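Local coordinates for protein L-lysine 6-oxidase (Marinomonas mediterranea, PDB 3WEU) that oxidises the epsilon-amino group of L-lysine with a cysteine tryptophylquinone cofactor, releasing ammonium and the hydrogen peroxide that makes it antibacterial, at residues Glu624-Asn636 / Phe644-Asp656. Numbering follows the deposited sequence.
Sequences EHWSALAFIRDRN and FFTETERNHELFD
Asp634 swings its carboxylate away from its own backbone N (chi1 -177°), bringing OD1 to Phe644 N at 2.8 Å; its CB lies over the Phe645 ring, 3.9 Å from the centroid, a CH-pi contact. Asn636 N reaches OD1 from the opposite side of the carboxylate plane, closing an Asx turn; a short acidic side chain suits this strand end, because one oxygen can accept from two backbone N-H groups. Thr648, its chi1 of 60° tucking OG1 between backbone N and carbonyl carbon, donates from OG1 to Phe631 O at 2.7 Å, while Thr648 N reaches that oxygen from the opposite face of the carbonyl plane. The hydroxyl also accepts from a water bridging Arg633 NH1 and Glu649 OE2; NH1 also binds Val47 O, and OE2 accepts from Phe49 N. A second water links Ala630 N, Glu647 OE2 and Arg650 NE, while Arg614 salt-bridges Glu647 OE1 and accepts from Arg650 NH2 through its O. Small Ala630 lets Glu647 CG approach its CB to 3.6 Å. Beyond the strands, Asn651 N bonds almost straight (174°) to Ala628 O. The two-stranded hairpin 631-634/645-648 follows helix 619-625, with Ile632 and Glu647 against strand 588-590 and Leu629 touching helix 510-515.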
ATOM      1  N   GLU A 624     -15.472   4.239   7.146  1.00 17.37           N
ATOM      2  CA  GLU A 624     -16.265   3.068   7.605  1.00 18.21           C
ATOM      3  C   GLU A 624     -16.992   3.356   8.942  1.00 18.37           C
ATOM      4  O   GLU A 624     -18.161   2.965   9.113  1.00 17.63           O
ATOM      5  CB  GLU A 624     -15.349   1.875   7.796  1.00 20.09           C
ATOM      6  CG  GLU A 624     -16.187   0.641   8.149  1.00 22.55           C
ATOM      7  CD  GLU A 624     -15.436  -0.670   8.083  1.00 26.60           C
ATOM      8  OE1 GLU A 624     -14.203  -0.698   7.921  1.00 23.23           O
ATOM      9  OE2 GLU A 624     -16.099  -1.698   8.229  1.00 28.26           O
ATOM     10  N   HIS A 625     -16.344   4.092   9.840  1.00 16.18           N
ATOM     11  CA  HIS A 625     -16.813   4.167  11.229  1.00 16.53           C
ATOM     12  C   HIS A 625     -17.231   5.530  11.826  1.00 16.22           C
ATOM     13  O   HIS A 625     -17.376   5.645  13.013  1.00 16.71           O
ATOM     14  CB  HIS A 625     -15.792   3.566  12.063  1.00 17.22           C
ATOM     15  CG  HIS A 625     -15.607   2.122  11.783  1.00 18.73           C
ATOM     16  ND1 HIS A 625     -16.604   1.199  12.006  1.00 20.57           N
ATOM     17  CD2 HIS A 625     -14.536   1.426  11.340  1.00 21.20           C
ATOM     18  CE1 HIS A 625     -16.164  -0.017  11.725  1.00 20.16           C
ATOM     19  NE2 HIS A 625     -14.906   0.084  11.326  1.00 20.32           N
ATOM     20  N   TRP A 626     -17.470   6.504  10.962  1.00 16.22           N
ATOM     21  CA  TRP A 626     -17.982   7.852  11.312  1.00 16.49           C
ATOM     22  C   TRP A 626     -19.130   7.760  12.332  1.00 17.48           C
ATOM     23  O   TRP A 626     -19.234   8.577  13.259  1.00 18.59           O
ATOM     24  CB  TRP A 626     -18.341   8.638  10.049  1.00 16.61           C
ATOM     25  CG  TRP A 626     -19.302   7.921   9.179  1.00 17.34           C
ATOM     26  CD1 TRP A 626     -18.991   6.938   8.287  1.00 16.09           C
ATOM     27  CD2 TRP A 626     -20.737   8.023   9.184  1.00 16.16           C
ATOM     28  NE1 TRP A 626     -20.144   6.434   7.716  1.00 17.55           N
ATOM     29  CE2 TRP A 626     -21.223   7.095   8.233  1.00 17.33           C
ATOM     30  CE3 TRP A 626     -21.663   8.801   9.900  1.00 15.72           C
ATOM     31  CZ2 TRP A 626     -22.590   6.906   7.989  1.00 19.01           C
ATOM     32  CZ3 TRP A 626     -23.003   8.660   9.618  1.00 16.30           C
ATOM     33  CH2 TRP A 626     -23.474   7.682   8.694  1.00 19.18           C
ATOM     34  N   SER A 627     -20.024   6.794  12.139  1.00 17.46           N
ATOM     35  CA  SER A 627     -21.218   6.733  12.911  1.00 16.37           C
ATOM     36  C   SER A 627     -21.002   6.289  14.306  1.00 15.97           C
ATOM     37  O   SER A 627     -21.953   6.331  15.121  1.00 17.72           O
ATOM     38  CB  SER A 627     -22.333   5.898  12.252  1.00 17.51           C
ATOM     39  OG  SER A 627     -22.017   4.531  12.209  1.00 16.88           O
ATOM     40  N   ALA A 628     -19.778   5.864  14.632  1.00 15.56           N
ATOM     41  CA  ALA A 628     -19.472   5.427  15.971  1.00 15.85           C
ATOM     42  C   ALA A 628     -19.206   6.607  16.912  1.00 16.09           C
ATOM     43  O   ALA A 628     -19.201   6.439  18.136  1.00 15.15           O
ATOM     44  CB  ALA A 628     -18.249   4.548  15.961  1.00 16.71           C
ATOM     45  N   LEU A 629     -18.999   7.782  16.345  1.00 17.09           N
ATOM     46  CA  LEU A 629     -18.556   8.956  17.157  1.00 16.08           C
ATOM     47  C   LEU A 629     -19.655   9.540  17.989  1.00 14.44           C
ATOM     48  O   LEU A 629     -20.844   9.300  17.763  1.00 15.57           O
ATOM     49  CB  LEU A 629     -17.919  10.051  16.307  1.00 17.31           C
ATOM     50  CG  LEU A 629     -16.668   9.544  15.581  1.00 19.46           C
ATOM     51  CD1 LEU A 629     -16.232  10.404  14.405  1.00 21.68           C
ATOM     52  CD2 LEU A 629     -15.493   9.414  16.523  1.00 21.51           C
ATOM     53  N   ALA A 630     -19.248  10.273  19.021  1.00 14.68           N
ATOM     54  CA  ALA A 630     -20.161  10.806  19.990  1.00 13.45           C
ATOM     55  C   ALA A 630     -20.899  12.032  19.471  1.00 13.93           C
ATOM     56  O   ALA A 630     -20.409  12.771  18.601  1.00 13.09           O
ATOM     57  CB  ALA A 630     -19.390  11.229  21.215  1.00 13.68           C
ATOM     58  N   PHE A 631     -22.022  12.303  20.104  1.00 13.11           N
ATOM     59  CA  PHE A 631     -22.676  13.592  19.984  1.00 13.28           C
ATOM     60  C   PHE A 631     -22.369  14.365  21.239  1.00 14.03           C
ATOM     61  O   PHE A 631     -22.617  13.883  22.384  1.00 15.03           O
ATOM     62  CB  PHE A 631     -24.182  13.416  19.880  1.00 13.49           C
ATOM     63  CG  PHE A 631     -24.615  12.952  18.530  1.00 13.25           C
ATOM     64  CD1 PHE A 631     -24.433  11.628  18.150  1.00 14.42           C
ATOM     65  CD2 PHE A 631     -25.045  13.868  17.573  1.00 12.24           C
ATOM     66  CE1 PHE A 631     -24.749  11.211  16.856  1.00 14.62           C
ATOM     67  CE2 PHE A 631     -25.382  13.461  16.276  1.00 12.17           C
ATOM     68  CZ  PHE A 631     -25.243  12.114  15.931  1.00 13.55           C
ATOM     69  N   ILE A 632     -21.862  15.551  21.038  1.00 13.56           N
ATOM     70  CA  ILE A 632     -21.503  16.455  22.155  1.00 14.30           C
ATOM     71  C   ILE A 632     -22.752  17.239  22.506  1.00 15.77           C
ATOM     72  O   ILE A 632     -23.309  17.931  21.674  1.00 15.83           O
ATOM     73  CB  ILE A 632     -20.353  17.415  21.781  1.00 14.02           C
ATOM     74  CG1 ILE A 632     -19.217  16.663  21.118  1.00 13.24           C
ATOM     75  CG2 ILE A 632     -19.870  18.198  22.994  1.00 14.48           C
ATOM     76  CD1 ILE A 632     -18.654  15.460  21.889  1.00 14.04           C
ATOM     77  N   ARG A 633     -23.194  17.121  23.759  1.00 15.49           N
ATOM     78  CA  ARG A 633     -24.427  17.715  24.166  1.00 15.12           C
ATOM     79  C   ARG A 633     -24.469  18.180  25.626  1.00 13.68           C
ATOM     80  O   ARG A 633     -23.688  17.691  26.474  1.00 12.26           O
ATOM     81  CB  ARG A 633     -25.519  16.741  23.837  1.00 18.85           C
ATOM     82  CG  ARG A 633     -26.382  16.231  24.911  1.00 21.68           C
ATOM     83  CD  ARG A 633     -27.422  15.271  24.384  1.00 20.78           C
ATOM     84  NE  ARG A 633     -28.708  15.849  24.367  1.00 20.45           N
ATOM     85  CZ  ARG A 633     -29.798  15.186  23.980  1.00 20.31           C
ATOM     86  NH1 ARG A 633     -29.719  13.932  23.534  1.00 19.59           N
ATOM     87  NH2 ARG A 633     -30.965  15.745  24.060  1.00 20.21           N
ATOM     88  N   ASP A 634     -25.329  19.175  25.874  1.00 12.06           N
ATOM     89  CA  ASP A 634     -25.422  19.787  27.143  1.00 12.42           C
ATOM     90  C   ASP A 634     -26.213  18.867  28.101  1.00 12.82           C
ATOM     91  O   ASP A 634     -27.429  18.659  27.918  1.00 14.79           O
ATOM     92  CB  ASP A 634     -26.043  21.173  27.049  1.00 13.68           C
ATOM     93  CG  ASP A 634     -26.103  21.898  28.363  1.00 14.14           C
ATOM     94  OD1 ASP A 634     -25.577  21.434  29.376  1.00 13.60           O
ATOM     95  OD2 ASP A 634     -26.775  22.983  28.381  1.00 15.01           O
ATOM     96  N   ARG A 635     -25.503  18.319  29.066  0.50 13.88           N
ATOM     97  CA  ARG A 635     -26.058  17.434  30.093  0.50 15.11           C
ATOM     98  C   ARG A 635     -26.866  18.197  31.167  0.50 15.19           C
ATOM     99  O   ARG A 635     -27.558  17.585  32.001  0.50 14.80           O
ATOM    100  CB  ARG A 635     -24.901  16.713  30.752  0.50 17.44           C
ATOM    101  CG  ARG A 635     -24.223  15.699  29.858  0.50 20.01           C
ATOM    102  CD  ARG A 635     -25.030  14.400  29.840  0.50 22.64           C
ATOM    103  NE  ARG A 635     -24.140  13.290  29.634  0.50 28.70           N
ATOM    104  CZ  ARG A 635     -23.922  12.279  30.453  0.50 31.35           C
ATOM    105  NH1 ARG A 635     -24.571  12.121  31.592  0.50 33.94           N
ATOM    106  NH2 ARG A 635     -23.050  11.377  30.088  0.50 35.04           N
ATOM    107  N   ASN A 636     -26.782  19.529  31.111  1.00 12.69           N
ATOM    108  CA  ASN A 636     -27.493  20.431  32.008  1.00 13.17           C
ATOM    109  C   ASN A 636     -28.432  21.387  31.295  1.00 13.84           C
ATOM    110  O   ASN A 636     -28.695  22.489  31.798  1.00 13.65           O
ATOM    111  CB  ASN A 636     -26.565  21.272  32.832  1.00 12.21           C
ATOM    112  CG  ASN A 636     -27.196  21.728  34.126  1.00 13.63           C
ATOM    113  OD1 ASN A 636     -28.111  21.054  34.669  1.00 13.91           O
ATOM    114  ND2 ASN A 636     -26.684  22.846  34.680  1.00 11.46           N
ATOM    115  N   PHE A 644     -23.088  22.099  30.527  1.00 13.10           N
ATOM    116  CA  PHE A 644     -22.073  21.107  30.798  1.00 12.35           C
ATOM    117  C   PHE A 644     -22.086  20.134  29.639  1.00 12.30           C
ATOM    118  O   PHE A 644     -22.945  19.234  29.590  1.00 12.57           O
ATOM    119  CB  PHE A 644     -22.375  20.397  32.159  1.00 13.35           C
ATOM    120  CG  PHE A 644     -21.425  19.248  32.470  1.00 12.16           C
ATOM    121  CD1 PHE A 644     -20.060  19.395  32.343  1.00 14.24           C
ATOM    122  CD2 PHE A 644     -21.913  18.043  32.974  1.00 13.11           C
ATOM    123  CE1 PHE A 644     -19.177  18.316  32.662  1.00 14.44           C
ATOM    124  CE2 PHE A 644     -21.035  16.983  33.286  1.00 13.51           C
ATOM    125  CZ  PHE A 644     -19.714  17.124  33.133  1.00 12.39           C
ATOM    126  N   PHE A 645     -21.202  20.337  28.640  1.00 11.81           N
ATOM    127  CA  PHE A 645     -21.244  19.530  27.449  1.00 11.31           C
ATOM    128  C   PHE A 645     -20.260  18.379  27.541  1.00 11.92           C
ATOM    129  O   PHE A 645     -19.056  18.567  27.852  1.00 12.63           O
ATOM    130  CB  PHE A 645     -20.820  20.352  26.230  1.00 12.20           C
ATOM    131  CG  PHE A 645     -21.852  21.278  25.686  1.00 12.93           C
ATOM    132  CD1 PHE A 645     -22.074  22.522  26.223  1.00 13.01           C
ATOM    133  CD2 PHE A 645     -22.625  20.879  24.619  1.00 13.84           C
ATOM    134  CE1 PHE A 645     -23.048  23.372  25.670  1.00 14.27           C
ATOM    135  CE2 PHE A 645     -23.566  21.715  24.058  1.00 13.06           C
ATOM    136  CZ  PHE A 645     -23.748  22.971  24.561  1.00 14.77           C
ATOM    137  N   THR A 646     -20.724  17.196  27.268  1.00 11.12           N
ATOM    138  CA  THR A 646     -19.883  16.062  27.175  1.00 11.29           C
ATOM    139  C   THR A 646     -20.254  15.213  25.975  1.00 11.46           C
ATOM    140  O   THR A 646     -21.337  15.349  25.350  1.00 11.75           O
ATOM    141  CB  THR A 646     -20.004  15.079  28.408  1.00 11.72           C
ATOM    142  OG1 THR A 646     -21.248  14.401  28.361  1.00 13.34           O
ATOM    143  CG2 THR A 646     -19.943  15.797  29.740  1.00 12.45           C
ATOM    144  N   GLU A 647     -19.370  14.252  25.680  1.00 12.24           N
ATOM    145  CA  GLU A 647     -19.704  13.169  24.758  1.00 12.18           C
ATOM    146  C   GLU A 647     -20.935  12.442  25.297  1.00 13.49           C
ATOM    147  O   GLU A 647     -21.073  12.222  26.514  1.00 13.58           O
ATOM    148  CB  GLU A 647     -18.589  12.084  24.743  1.00 13.33           C
ATOM    149  CG  GLU A 647     -17.390  12.499  23.911  1.00 13.96           C
ATOM    150  CD  GLU A 647     -16.411  11.397  23.657  1.00 15.82           C
ATOM    151  OE1 GLU A 647     -16.283  10.535  24.531  1.00 16.21           O
ATOM    152  OE2 GLU A 647     -15.817  11.414  22.576  1.00 15.30           O
ATOM    153  N   THR A 648     -21.792  12.027  24.384  1.00 14.20           N
ATOM    154  CA  THR A 648     -22.902  11.096  24.662  1.00 14.49           C
ATOM    155  C   THR A 648     -22.953  10.133  23.441  1.00 13.67           C
ATOM    156  O   THR A 648     -22.609  10.546  22.300  1.00 13.06           O
ATOM    157  CB  THR A 648     -24.270  11.853  24.788  1.00 15.37           C
ATOM    158  OG1 THR A 648     -24.594  12.552  23.574  1.00 14.60           O
ATOM    159  CG2 THR A 648     -24.252  12.894  25.956  1.00 17.20           C
ATOM    160  N   GLU A 649     -23.438   8.914  23.674  1.00 12.66           N
ATOM    161  CA  GLU A 649     -23.802   7.988  22.618  1.00 14.91           C
ATOM    162  C   GLU A 649     -22.627   7.547  21.713  1.00 15.09           C
ATOM    163  O   GLU A 649     -22.832   7.053  20.585  1.00 15.43           O
ATOM    164  CB  GLU A 649     -24.949   8.525  21.779  1.00 16.14           C
ATOM    165  CG  GLU A 649     -26.220   8.785  22.571  1.00 18.05           C
ATOM    166  CD  GLU A 649     -27.390   9.112  21.664  1.00 17.25           C
ATOM    167  OE1 GLU A 649     -27.854   8.174  20.949  1.00 17.08           O
ATOM    168  OE2 GLU A 649     -27.834  10.305  21.658  1.00 17.45           O
ATOM    169  N   ARG A 650     -21.413   7.576  22.255  1.00 14.92           N
ATOM    170  CA  ARG A 650     -20.248   7.029  21.499  1.00 14.22           C
ATOM    171  C   ARG A 650     -20.392   5.524  21.478  1.00 14.42           C
ATOM    172  O   ARG A 650     -20.805   4.952  22.467  1.00 15.39           O
ATOM    173  CB  ARG A 650     -18.923   7.402  22.187  1.00 15.41           C
ATOM    174  CG  ARG A 650     -17.748   7.357  21.215  1.00 15.39           C
ATOM    175  CD  ARG A 650     -16.403   7.630  21.840  1.00 15.71           C
ATOM    176  NE  ARG A 650     -15.470   8.200  20.865  1.00 16.41           N
ATOM    177  CZ  ARG A 650     -14.347   7.631  20.399  1.00 15.93           C
ATOM    178  NH1 ARG A 650     -13.887   6.478  20.841  1.00 16.57           N
ATOM    179  NH2 ARG A 650     -13.659   8.269  19.488  1.00 17.19           N
ATOM    180  N   ASN A 651     -20.051   4.855  20.380  1.00 16.79           N
ATOM    181  CA  ASN A 651     -20.161   3.364  20.319  1.00 16.94           C
ATOM    182  C   ASN A 651     -18.830   2.799  20.808  1.00 16.27           C
ATOM    183  O   ASN A 651     -17.930   2.371  20.006  1.00 17.87           O
ATOM    184  CB  ASN A 651     -20.520   2.904  18.935  1.00 17.76           C
ATOM    185  CG  ASN A 651     -21.785   3.595  18.369  1.00 21.29           C
ATOM    186  OD1 ASN A 651     -22.469   4.312  19.018  1.00 23.90           O
ATOM    187  ND2 ASN A 651     -22.088   3.311  17.157  1.00 23.03           N
ATOM    188  N   HIS A 652     -18.706   2.808  22.118  1.00 16.59           N
ATOM    189  CA  HIS A 652     -17.433   2.491  22.744  1.00 16.54           C
ATOM    190  C   HIS A 652     -17.019   1.057  22.426  1.00 19.89           C
ATOM    191  O   HIS A 652     -15.805   0.749  22.342  1.00 17.95           O
ATOM    192  CB  HIS A 652     -17.508   2.606  24.257  1.00 17.61           C
ATOM    193  CG  HIS A 652     -17.799   3.978  24.737  1.00 18.03           C
ATOM    194  ND1 HIS A 652     -16.959   5.041  24.510  1.00 18.01           N
ATOM    195  CD2 HIS A 652     -18.884   4.469  25.402  1.00 18.26           C
ATOM    196  CE1 HIS A 652     -17.493   6.122  25.056  1.00 19.91           C
ATOM    197  NE2 HIS A 652     -18.660   5.799  25.604  1.00 18.24           N
ATOM    198  N   GLU A 653     -18.015   0.202  22.191  1.00 20.41           N
ATOM    199  CA  GLU A 653     -17.737  -1.219  21.951  1.00 25.12           C
ATOM    200  C   GLU A 653     -16.972  -1.509  20.670  1.00 24.62           C
ATOM    201  O   GLU A 653     -16.323  -2.548  20.564  1.00 23.21           O
ATOM    202  CB  GLU A 653     -19.030  -2.035  22.038  1.00 29.56           C
ATOM    203  CG  GLU A 653     -19.465  -2.117  23.506  1.00 39.55           C
ATOM    204  CD  GLU A 653     -20.520  -3.230  23.818  1.00 54.18           C
ATOM    205  OE1 GLU A 653     -21.255  -3.688  22.911  1.00 63.11           O
ATOM    206  OE2 GLU A 653     -20.634  -3.658  24.989  1.00 58.11           O
ATOM    207  N   LEU A 654     -17.027  -0.581  19.720  1.00 20.60           N
ATOM    208  CA  LEU A 654     -16.234  -0.665  18.513  1.00 22.60           C
ATOM    209  C   LEU A 654     -14.735  -0.663  18.731  1.00 21.10           C
ATOM    210  O   LEU A 654     -13.966  -1.228  17.944  1.00 21.92           O
ATOM    211  CB  LEU A 654     -16.618   0.466  17.570  1.00 21.31           C
ATOM    212  CG  LEU A 654     -15.823   0.486  16.264  1.00 22.88           C
ATOM    213  CD1 LEU A 654     -16.152  -0.735  15.421  1.00 25.38           C
ATOM    214  CD2 LEU A 654     -16.158   1.738  15.496  1.00 24.60           C
ATOM    215  N   PHE A 655     -14.291   0.035  19.754  1.00 18.92           N
ATOM    216  CA  PHE A 655     -12.894   0.382  19.867  1.00 18.87           C
ATOM    217  C   PHE A 655     -12.208  -0.603  20.801  1.00 22.80           C
ATOM    218  O   PHE A 655     -12.799  -1.062  21.762  1.00 28.52           O
ATOM    219  CB  PHE A 655     -12.763   1.822  20.388  1.00 17.90           C
ATOM    220  CG  PHE A 655     -13.354   2.837  19.494  1.00 19.17           C
ATOM    221  CD1 PHE A 655     -12.625   3.298  18.418  1.00 19.24           C
ATOM    222  CD2 PHE A 655     -14.612   3.343  19.701  1.00 18.17           C
ATOM    223  CE1 PHE A 655     -13.153   4.226  17.558  1.00 19.62           C
ATOM    224  CE2 PHE A 655     -15.185   4.219  18.820  1.00 16.74           C
ATOM    225  CZ  PHE A 655     -14.423   4.725  17.770  1.00 17.76           C
ATOM    226  N   ASP A 656     -10.990  -0.956  20.502  1.00 20.40           N
ATOM    227  CA  ASP A 656     -10.129  -1.589  21.437  1.00 21.56           C
ATOM    228  C   ASP A 656      -9.265  -0.564  22.095  1.00 20.19           C
ATOM    229  O   ASP A 656      -9.191   0.610  21.650  1.00 17.22           O
ATOM    230  CB  ASP A 656      -9.192  -2.536  20.697  1.00 26.25           C
ATOM    231  CG  ASP A 656      -9.714  -3.909  20.562  1.00 37.43           C
ATOM    232  OD1 ASP A 656     -10.988  -4.114  20.457  1.00 37.74           O
ATOM    233  OD2 ASP A 656      -8.784  -4.750  20.477  1.00 35.25           O
TER
HETATM  234  O   HOH W   1     -16.444  10.686  20.019  1.00 13.88           O
HETATM  235  O   HOH W   2     -27.390  12.183  23.429  1.00 16.05           O